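Local coordinates for condensin complex subunit 3 (Schizosaccharomyces pombe, PDB 5OQR), which serves as a regulatory subunit of condensin, the complex required to convert interphase chromatin into condensed mitotic-like chromosomes, at residues A197-A210 with W233-A246. Numbering follows the deposited sequence.
Sequences ARDVDAANRKCVYA and WGLNDRDESVEKAA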
ATOM      1  N   ALA A 197      -0.649  -9.850   5.880  1.00 56.18           N
ATOM      2  CA  ALA A 197       0.534  -9.115   5.457  1.00 52.09           C
ATOM      3  C   ALA A 197       0.204  -7.691   5.035  1.00 52.36           C
ATOM      4  O   ALA A 197       1.123  -6.880   4.883  1.00 52.32           O
ATOM      5  CB  ALA A 197       1.229  -9.852   4.313  1.00 55.34           C
ATOM      6  N   ARG A 198      -1.077  -7.371   4.837  1.00 57.94           N
ATOM      7  CA  ARG A 198      -1.523  -6.003   4.608  1.00 69.69           C
ATOM      8  C   ARG A 198      -2.431  -5.511   5.730  1.00 69.47           C
ATOM      9  O   ARG A 198      -3.221  -4.584   5.523  1.00 68.08           O
ATOM     10  CB  ARG A 198      -2.236  -5.890   3.259  1.00 79.96           C
ATOM     11  CG  ARG A 198      -1.339  -6.144   2.057  1.00 76.99           C
ATOM     12  CD  ARG A 198      -0.243  -5.094   1.934  1.00 75.88           C
ATOM     13  NE  ARG A 198      -0.776  -3.770   1.627  1.00 84.71           N
ATOM     14  CZ  ARG A 198      -0.046  -2.659   1.604  1.00 93.40           C
ATOM     15  NH1 ARG A 198      -0.617  -1.499   1.309  1.00101.66           N
ATOM     16  NH2 ARG A 198       1.250  -2.702   1.881  1.00 92.78           N
ATOM     17  N   ASP A 199      -2.335  -6.115   6.910  1.00 62.79           N
ATOM     18  CA  ASP A 199      -3.096  -5.645   8.057  1.00 66.46           C
ATOM     19  C   ASP A 199      -2.769  -4.184   8.339  1.00 69.01           C
ATOM     20  O   ASP A 199      -1.685  -3.693   8.014  1.00 67.01           O
ATOM     21  CB  ASP A 199      -2.786  -6.500   9.284  1.00 71.88           C
ATOM     22  CG  ASP A 199      -3.756  -6.263  10.423  1.00 67.48           C
ATOM     23  OD1 ASP A 199      -4.712  -7.054  10.564  1.00 64.47           O
ATOM     24  OD2 ASP A 199      -3.565  -5.286  11.177  1.00 67.19           O
ATOM     25  N   VAL A 200      -3.724  -3.481   8.954  1.00 66.14           N
ATOM     26  CA  VAL A 200      -3.526  -2.061   9.222  1.00 69.34           C
ATOM     27  C   VAL A 200      -2.471  -1.870  10.299  1.00 69.83           C
ATOM     28  O   VAL A 200      -1.786  -0.840  10.335  1.00 66.88           O
ATOM     29  CB  VAL A 200      -4.844  -1.374   9.628  1.00 82.96           C
ATOM     30  CG1 VAL A 200      -4.697   0.135   9.545  1.00 85.30           C
ATOM     31  CG2 VAL A 200      -5.995  -1.841   8.770  1.00 93.63           C
ATOM     32  N   ASP A 201      -2.326  -2.843  11.193  1.00 65.20           N
ATOM     33  CA  ASP A 201      -1.378  -2.752  12.293  1.00 66.79           C
ATOM     34  C   ASP A 201      -0.037  -3.334  11.864  1.00 63.42           C
ATOM     35  O   ASP A 201       0.025  -4.449  11.337  1.00 60.28           O
ATOM     36  CB  ASP A 201      -1.911  -3.490  13.521  1.00 73.31           C
ATOM     37  CG  ASP A 201      -0.951  -3.443  14.690  1.00 74.89           C
ATOM     38  OD1 ASP A 201      -0.112  -4.358  14.798  1.00 76.05           O
ATOM     39  OD2 ASP A 201      -1.031  -2.493  15.495  1.00 77.04           O
ATOM     40  N   ALA A 202       1.033  -2.570  12.092  1.00 57.79           N
ATOM     41  CA  ALA A 202       2.359  -3.009  11.673  1.00 50.49           C
ATOM     42  C   ALA A 202       2.764  -4.301  12.371  1.00 55.54           C
ATOM     43  O   ALA A 202       3.352  -5.192  11.748  1.00 52.09           O
ATOM     44  CB  ALA A 202       3.383  -1.910  11.949  1.00 60.11           C
ATOM     45  N   ALA A 203       2.464  -4.420  13.666  1.00 60.65           N
ATOM     46  CA  ALA A 203       2.863  -5.615  14.403  1.00 64.44           C
ATOM     47  C   ALA A 203       2.222  -6.863  13.813  1.00 55.78           C
ATOM     48  O   ALA A 203       2.856  -7.921  13.742  1.00 58.91           O
ATOM     49  CB  ALA A 203       2.504  -5.472  15.882  1.00 72.96           C
ATOM     50  N   ASN A 204       0.964  -6.762  13.381  1.00 52.55           N
ATOM     51  CA  ASN A 204       0.309  -7.908  12.761  1.00 60.72           C
ATOM     52  C   ASN A 204       0.981  -8.278  11.446  1.00 51.88           C
ATOM     53  O   ASN A 204       1.196  -9.461  11.162  1.00 48.61           O
ATOM     54  CB  ASN A 204      -1.173  -7.614  12.539  1.00 73.41           C
ATOM     55  CG  ASN A 204      -1.909  -7.337  13.831  1.00 68.33           C
ATOM     56  OD1 ASN A 204      -1.385  -6.677  14.728  1.00 76.81           O
ATOM     57  ND2 ASN A 204      -3.127  -7.850  13.939  1.00 74.32           N
ATOM     58  N   ARG A 205       1.316  -7.278  10.629  1.00 56.46           N
ATOM     59  CA  ARG A 205       2.054  -7.541   9.398  1.00 49.32           C
ATOM     60  C   ARG A 205       3.379  -8.225   9.698  1.00 43.42           C
ATOM     61  O   ARG A 205       3.714  -9.251   9.098  1.00 39.69           O
ATOM     62  CB  ARG A 205       2.288  -6.235   8.641  1.00 47.75           C
ATOM     63  CG  ARG A 205       1.073  -5.721   7.900  1.00 47.85           C
ATOM     64  CD  ARG A 205       1.397  -4.473   7.101  1.00 45.55           C
ATOM     65  NE  ARG A 205       0.874  -3.266   7.744  1.00 48.67           N
ATOM     66  CZ  ARG A 205       1.584  -2.185   8.058  1.00 48.93           C
ATOM     67  NH1 ARG A 205       0.983  -1.154   8.637  1.00 58.23           N
ATOM     68  NH2 ARG A 205       2.878  -2.109   7.787  1.00 45.21           N
ATOM     69  N   LYS A 206       4.144  -7.667  10.634  1.00 48.74           N
ATOM     70  CA  LYS A 206       5.437  -8.242  10.981  1.00 46.36           C
ATOM     71  C   LYS A 206       5.302  -9.672  11.486  1.00 47.50           C
ATOM     72  O   LYS A 206       6.197 -10.495  11.263  1.00 45.57           O
ATOM     73  CB  LYS A 206       6.117  -7.370  12.032  1.00 48.98           C
ATOM     74  CG  LYS A 206       7.363  -7.973  12.623  1.00 41.66           C
ATOM     75  CD  LYS A 206       8.126  -6.935  13.399  1.00 52.74           C
ATOM     76  CE  LYS A 206       8.924  -7.560  14.514  1.00 71.36           C
ATOM     77  NZ  LYS A 206       9.948  -8.522  14.029  1.00 78.67           N
ATOM     78  N   CYS A 207       4.202  -9.988  12.170  1.00 56.36           N
ATOM     79  CA  CYS A 207       4.024 -11.338  12.692  1.00 60.06           C
ATOM     80  C   CYS A 207       3.952 -12.367  11.574  1.00 45.77           C
ATOM     81  O   CYS A 207       4.396 -13.507  11.754  1.00 45.69           O
ATOM     82  CB  CYS A 207       2.765 -11.409  13.555  1.00 59.12           C
ATOM     83  SG  CYS A 207       3.089 -11.251  15.320  1.00 89.95           S
ATOM     84  N   VAL A 208       3.404 -11.990  10.418  1.00 46.36           N
ATOM     85  CA  VAL A 208       3.260 -12.947   9.325  1.00 47.66           C
ATOM     86  C   VAL A 208       4.629 -13.406   8.842  1.00 48.43           C
ATOM     87  O   VAL A 208       4.851 -14.596   8.594  1.00 46.81           O
ATOM     88  CB  VAL A 208       2.433 -12.336   8.177  1.00 46.91           C
ATOM     89  CG1 VAL A 208       2.107 -13.400   7.141  1.00 57.48           C
ATOM     90  CG2 VAL A 208       1.151 -11.704   8.699  1.00 51.56           C
ATOM     91  N   TYR A 209       5.569 -12.470   8.705  1.00 50.08           N
ATOM     92  CA  TYR A 209       6.911 -12.817   8.254  1.00 52.27           C
ATOM     93  C   TYR A 209       7.774 -13.361   9.383  1.00 49.56           C
ATOM     94  O   TYR A 209       8.627 -14.223   9.144  1.00 45.82           O
ATOM     95  CB  TYR A 209       7.595 -11.593   7.642  1.00 54.26           C
ATOM     96  CG  TYR A 209       6.768 -10.864   6.610  1.00 49.71           C
ATOM     97  CD1 TYR A 209       6.544 -11.413   5.356  1.00 50.67           C
ATOM     98  CD2 TYR A 209       6.224  -9.618   6.886  1.00 44.97           C
ATOM     99  CE1 TYR A 209       5.792 -10.747   4.410  1.00 51.88           C
ATOM    100  CE2 TYR A 209       5.472  -8.943   5.947  1.00 50.34           C
ATOM    101  CZ  TYR A 209       5.259  -9.511   4.710  1.00 53.62           C
ATOM    102  OH  TYR A 209       4.510  -8.841   3.769  1.00 54.70           O
ATOM    103  N   ALA A 210       7.566 -12.882  10.610  1.00 48.45           N
ATOM    104  CA  ALA A 210       8.479 -13.202  11.702  1.00 43.67           C
ATOM    105  C   ALA A 210       8.165 -14.548  12.342  1.00 50.17           C
ATOM    106  O   ALA A 210       9.084 -15.270  12.743  1.00 51.51           O
ATOM    107  CB  ALA A 210       8.430 -12.097  12.757  1.00 48.62           C
ATOM    108  N   TRP A 233       4.916  -7.404  -1.080  1.00 47.51           N
ATOM    109  CA  TRP A 233       4.355  -6.672   0.051  1.00 50.96           C
ATOM    110  C   TRP A 233       5.404  -6.439   1.131  1.00 44.42           C
ATOM    111  O   TRP A 233       5.566  -5.318   1.623  1.00 39.56           O
ATOM    112  CB  TRP A 233       3.160  -7.435   0.621  1.00 52.34           C
ATOM    113  CG  TRP A 233       1.909  -7.321  -0.193  1.00 61.34           C
ATOM    114  CD1 TRP A 233       1.556  -6.292  -1.015  1.00 75.02           C
ATOM    115  CD2 TRP A 233       0.844  -8.274  -0.263  1.00 67.50           C
ATOM    116  NE1 TRP A 233       0.336  -6.544  -1.589  1.00 82.57           N
ATOM    117  CE2 TRP A 233      -0.123  -7.755  -1.145  1.00 78.23           C
ATOM    118  CE3 TRP A 233       0.613  -9.516   0.335  1.00 70.69           C
ATOM    119  CZ2 TRP A 233      -1.301  -8.434  -1.444  1.00 89.86           C
ATOM    120  CZ3 TRP A 233      -0.558 -10.188   0.037  1.00 75.61           C
ATOM    121  CH2 TRP A 233      -1.500  -9.647  -0.844  1.00 84.47           C
ATOM    122  N   GLY A 234       6.132  -7.491   1.508  1.00 36.33           N
ATOM    123  CA  GLY A 234       7.059  -7.375   2.620  1.00 35.68           C
ATOM    124  C   GLY A 234       8.185  -6.394   2.351  1.00 38.74           C
ATOM    125  O   GLY A 234       8.457  -5.504   3.158  1.00 46.48           O
ATOM    126  N   LEU A 235       8.857  -6.547   1.210  1.00 39.31           N
ATOM    127  CA  LEU A 235      10.043  -5.749   0.927  1.00 38.53           C
ATOM    128  C   LEU A 235       9.720  -4.306   0.566  1.00 41.25           C
ATOM    129  O   LEU A 235      10.631  -3.472   0.561  1.00 37.58           O
ATOM    130  CB  LEU A 235      10.841  -6.397  -0.201  1.00 39.48           C
ATOM    131  CG  LEU A 235      11.169  -7.878  -0.003  1.00 35.47           C
ATOM    132  CD1 LEU A 235      12.008  -8.375  -1.162  1.00 36.88           C
ATOM    133  CD2 LEU A 235      11.884  -8.115   1.319  1.00 28.59           C
ATOM    134  N   ASN A 236       8.461  -3.992   0.266  1.00 45.67           N
ATOM    135  CA  ASN A 236       8.038  -2.629  -0.020  1.00 45.87           C
ATOM    136  C   ASN A 236       7.240  -2.019   1.123  1.00 43.73           C
ATOM    137  O   ASN A 236       6.694  -0.923   0.969  1.00 50.28           O
ATOM    138  CB  ASN A 236       7.209  -2.595  -1.306  1.00 47.07           C
ATOM    139  CG  ASN A 236       8.060  -2.711  -2.552  1.00 44.89           C
ATOM    140  OD1 ASN A 236       9.037  -1.984  -2.718  1.00 51.01           O
ATOM    141  ND2 ASN A 236       7.698  -3.635  -3.432  1.00 44.60           N
ATOM    142  N   ASP A 237       7.167  -2.694   2.266  1.00 42.99           N
ATOM    143  CA  ASP A 237       6.293  -2.246   3.339  1.00 51.90           C
ATOM    144  C   ASP A 237       6.731  -0.884   3.867  1.00 49.33           C
ATOM    145  O   ASP A 237       7.914  -0.539   3.870  1.00 47.89           O
ATOM    146  CB  ASP A 237       6.280  -3.264   4.475  1.00 54.87           C
ATOM    147  CG  ASP A 237       5.159  -3.015   5.463  1.00 53.94           C
ATOM    148  OD1 ASP A 237       5.376  -2.259   6.432  1.00 51.48           O
ATOM    149  OD2 ASP A 237       4.057  -3.567   5.262  1.00 48.17           O
ATOM    150  N   ARG A 238       5.748  -0.110   4.330  1.00 55.03           N
ATOM    151  CA  ARG A 238       6.012   1.251   4.783  1.00 54.86           C
ATOM    152  C   ARG A 238       6.706   1.272   6.138  1.00 57.79           C
ATOM    153  O   ARG A 238       7.435   2.223   6.443  1.00 54.12           O
ATOM    154  CB  ARG A 238       4.704   2.035   4.855  1.00 73.87           C
ATOM    155  CG  ARG A 238       3.894   2.022   3.570  1.00 88.22           C
ATOM    156  CD  ARG A 238       4.421   3.029   2.567  1.00 97.21           C
ATOM    157  NE  ARG A 238       3.713   2.945   1.293  1.00108.24           N
ATOM    158  CZ  ARG A 238       3.720   3.895   0.362  1.00110.41           C
ATOM    159  NH1 ARG A 238       4.394   5.021   0.558  1.00112.44           N
ATOM    160  NH2 ARG A 238       3.045   3.722  -0.765  1.00115.55           N
ATOM    161  N   ASP A 239       6.493   0.250   6.962  1.00 62.56           N
ATOM    162  CA  ASP A 239       7.057   0.213   8.303  1.00 59.23           C
ATOM    163  C   ASP A 239       8.453  -0.392   8.266  1.00 47.88           C
ATOM    164  O   ASP A 239       8.666  -1.447   7.660  1.00 52.08           O
ATOM    165  CB  ASP A 239       6.165  -0.590   9.249  1.00 64.52           C
ATOM    166  CG  ASP A 239       6.592  -0.463  10.700  1.00 61.94           C
ATOM    167  OD1 ASP A 239       7.631  -1.046  11.069  1.00 60.01           O
ATOM    168  OD2 ASP A 239       5.889   0.220  11.472  1.00 73.52           O
ATOM    169  N   GLU A 240       9.398   0.277   8.927  1.00 50.82           N
ATOM    170  CA  GLU A 240      10.786  -0.173   8.918  1.00 48.53           C
ATOM    171  C   GLU A 240      10.935  -1.568   9.513  1.00 48.74           C
ATOM    172  O   GLU A 240      11.806  -2.333   9.086  1.00 53.64           O
ATOM    173  CB  GLU A 240      11.651   0.826   9.686  1.00 54.82           C
ATOM    174  CG  GLU A 240      13.143   0.676   9.462  1.00 61.20           C
ATOM    175  CD  GLU A 240      13.949   1.736  10.195  1.00 75.22           C
ATOM    176  OE1 GLU A 240      13.343   2.716  10.676  1.00 78.24           O
ATOM    177  OE2 GLU A 240      15.186   1.589  10.295  1.00 68.04           O
ATOM    178  N   SER A 241      10.101  -1.921  10.494  1.00 49.45           N
ATOM    179  CA  SER A 241      10.241  -3.213  11.161  1.00 43.02           C
ATOM    180  C   SER A 241       9.649  -4.348  10.335  1.00 37.02           C
ATOM    181  O   SER A 241      10.257  -5.418  10.227  1.00 38.31           O
ATOM    182  CB  SER A 241       9.580  -3.168  12.538  1.00 43.64           C
ATOM    183  OG  SER A 241      10.394  -2.481  13.466  1.00 52.05           O
ATOM    184  N   VAL A 242       8.460  -4.148   9.766  1.00 39.91           N
ATOM    185  CA  VAL A 242       7.866  -5.175   8.915  1.00 40.59           C
ATOM    186  C   VAL A 242       8.780  -5.457   7.732  1.00 42.73           C
ATOM    187  O   VAL A 242       9.031  -6.613   7.372  1.00 38.90           O
ATOM    188  CB  VAL A 242       6.463  -4.746   8.443  1.00 43.58           C
ATOM    189  CG1 VAL A 242       5.800  -5.873   7.672  1.00 40.71           C
ATOM    190  CG2 VAL A 242       5.592  -4.316   9.620  1.00 45.41           C
ATOM    191  N   GLU A 243       9.290  -4.396   7.110  1.00 46.29           N
ATOM    192  CA  GLU A 243      10.185  -4.558   5.972  1.00 41.61           C
ATOM    193  C   GLU A 243      11.441  -5.321   6.371  1.00 40.99           C
ATOM    194  O   GLU A 243      11.969  -6.118   5.588  1.00 37.82           O
ATOM    195  CB  GLU A 243      10.533  -3.183   5.402  1.00 50.78           C
ATOM    196  CG  GLU A 243      11.205  -3.223   4.048  1.00 63.81           C
ATOM    197  CD  GLU A 243      12.708  -3.100   4.151  1.00 70.92           C
ATOM    198  OE1 GLU A 243      13.188  -2.026   4.569  1.00 86.48           O
ATOM    199  OE2 GLU A 243      13.410  -4.080   3.828  1.00 69.31           O
ATOM    200  N   LYS A 244      11.928  -5.097   7.594  1.00 44.21           N
ATOM    201  CA  LYS A 244      13.114  -5.804   8.064  1.00 37.94           C
ATOM    202  C   LYS A 244      12.814  -7.276   8.313  1.00 35.83           C
ATOM    203  O   LYS A 244      13.660  -8.140   8.056  1.00 36.07           O
ATOM    204  CB  LYS A 244      13.640  -5.150   9.340  1.00 39.03           C
ATOM    205  CG  LYS A 244      15.145  -5.004   9.400  1.00 38.39           C
ATOM    206  CD  LYS A 244      15.860  -6.332   9.275  1.00 42.58           C
ATOM    207  CE  LYS A 244      17.349  -6.164   9.528  1.00 42.03           C
ATOM    208  NZ  LYS A 244      18.122  -7.394   9.212  1.00 39.47           N
ATOM    209  N   ALA A 245      11.619  -7.581   8.822  1.00 37.81           N
ATOM    210  CA  ALA A 245      11.260  -8.969   9.092  1.00 38.43           C
ATOM    211  C   ALA A 245      11.118  -9.761   7.801  1.00 35.97           C
ATOM    212  O   ALA A 245      11.480 -10.940   7.747  1.00 35.87           O
ATOM    213  CB  ALA A 245       9.964  -9.026   9.901  1.00 41.70           C
ATOM    214  N   ALA A 246      10.586  -9.132   6.751  1.00 42.97           N
ATOM    215  CA  ALA A 246      10.444  -9.817   5.472  1.00 36.53           C
ATOM    216  C   ALA A 246      11.800 -10.049   4.819  1.00 33.84           C
ATOM    217  O   ALA A 246      12.026 -11.092   4.198  1.00 30.12           O
ATOM    218  CB  ALA A 246       9.536  -9.010   4.547  1.00 40.83           C
TER
HETATM  219  O   HOH W   1       3.822  -5.966   4.613  1.00 36.88           O
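Arg205 reaches across to Asp237, meeting the other segment or the backbone at CB, CD, NE and both terminal nitrogens. Arg205 CB lies 3.7 Å from Val242 CG1, and its CD passes 3.4 Å from Asp237 OD2; NE turns back to the carbonyl O of Asp199, in the guanidinium plane. NH1 donates to Val200 O from above the carbonyl plane, and Arg205 NH2 forms the salt bridge, 2.8 Å from Asp237 OD1, with a weak hydrogen bond to OD2. Bonds from NE, NH1 and NH2 thus fix the rotation of the group, while Asp237 OD1 also accepts from Asp239 N in an Asx turn. The near-parallel side-by-side packing of helices 202-210 and 240-246, with the axes of these short segments approaching to 8.4 Å and 8° from parallel, is consistent with stacking of neighbouring layers in a HEAT-type solenoid; 240-246 lies in HEAT repeat 5. Tyr209 enters as a knob the hole formed by Val242, Ala245 and Ala246 of 240-246 with Gly234 of the preceding helix. Ala246 CB sits over one face of the Tyr209 ring, 3.9 Å from the centroid and 10° off the normal, whereas Val242 CG1 meets the ring edge. The hydroxyl donates to a water that in turn donates to Ala197 O and Asp237 OD2. A leucine in place of Tyr209 would probably leave this water without its donor and Ala246 without a ring to cover. Ahead of the helix, Arg198 lays CG and CD over one face of the Trp233 indole, CD 3.7 Å from the five-membered ring centroid; its chain bends at chi2 and chi3 to stay over that face. Trp233 NE1 is hydrogen-bonded to an aromatic side chain of another protein's chain.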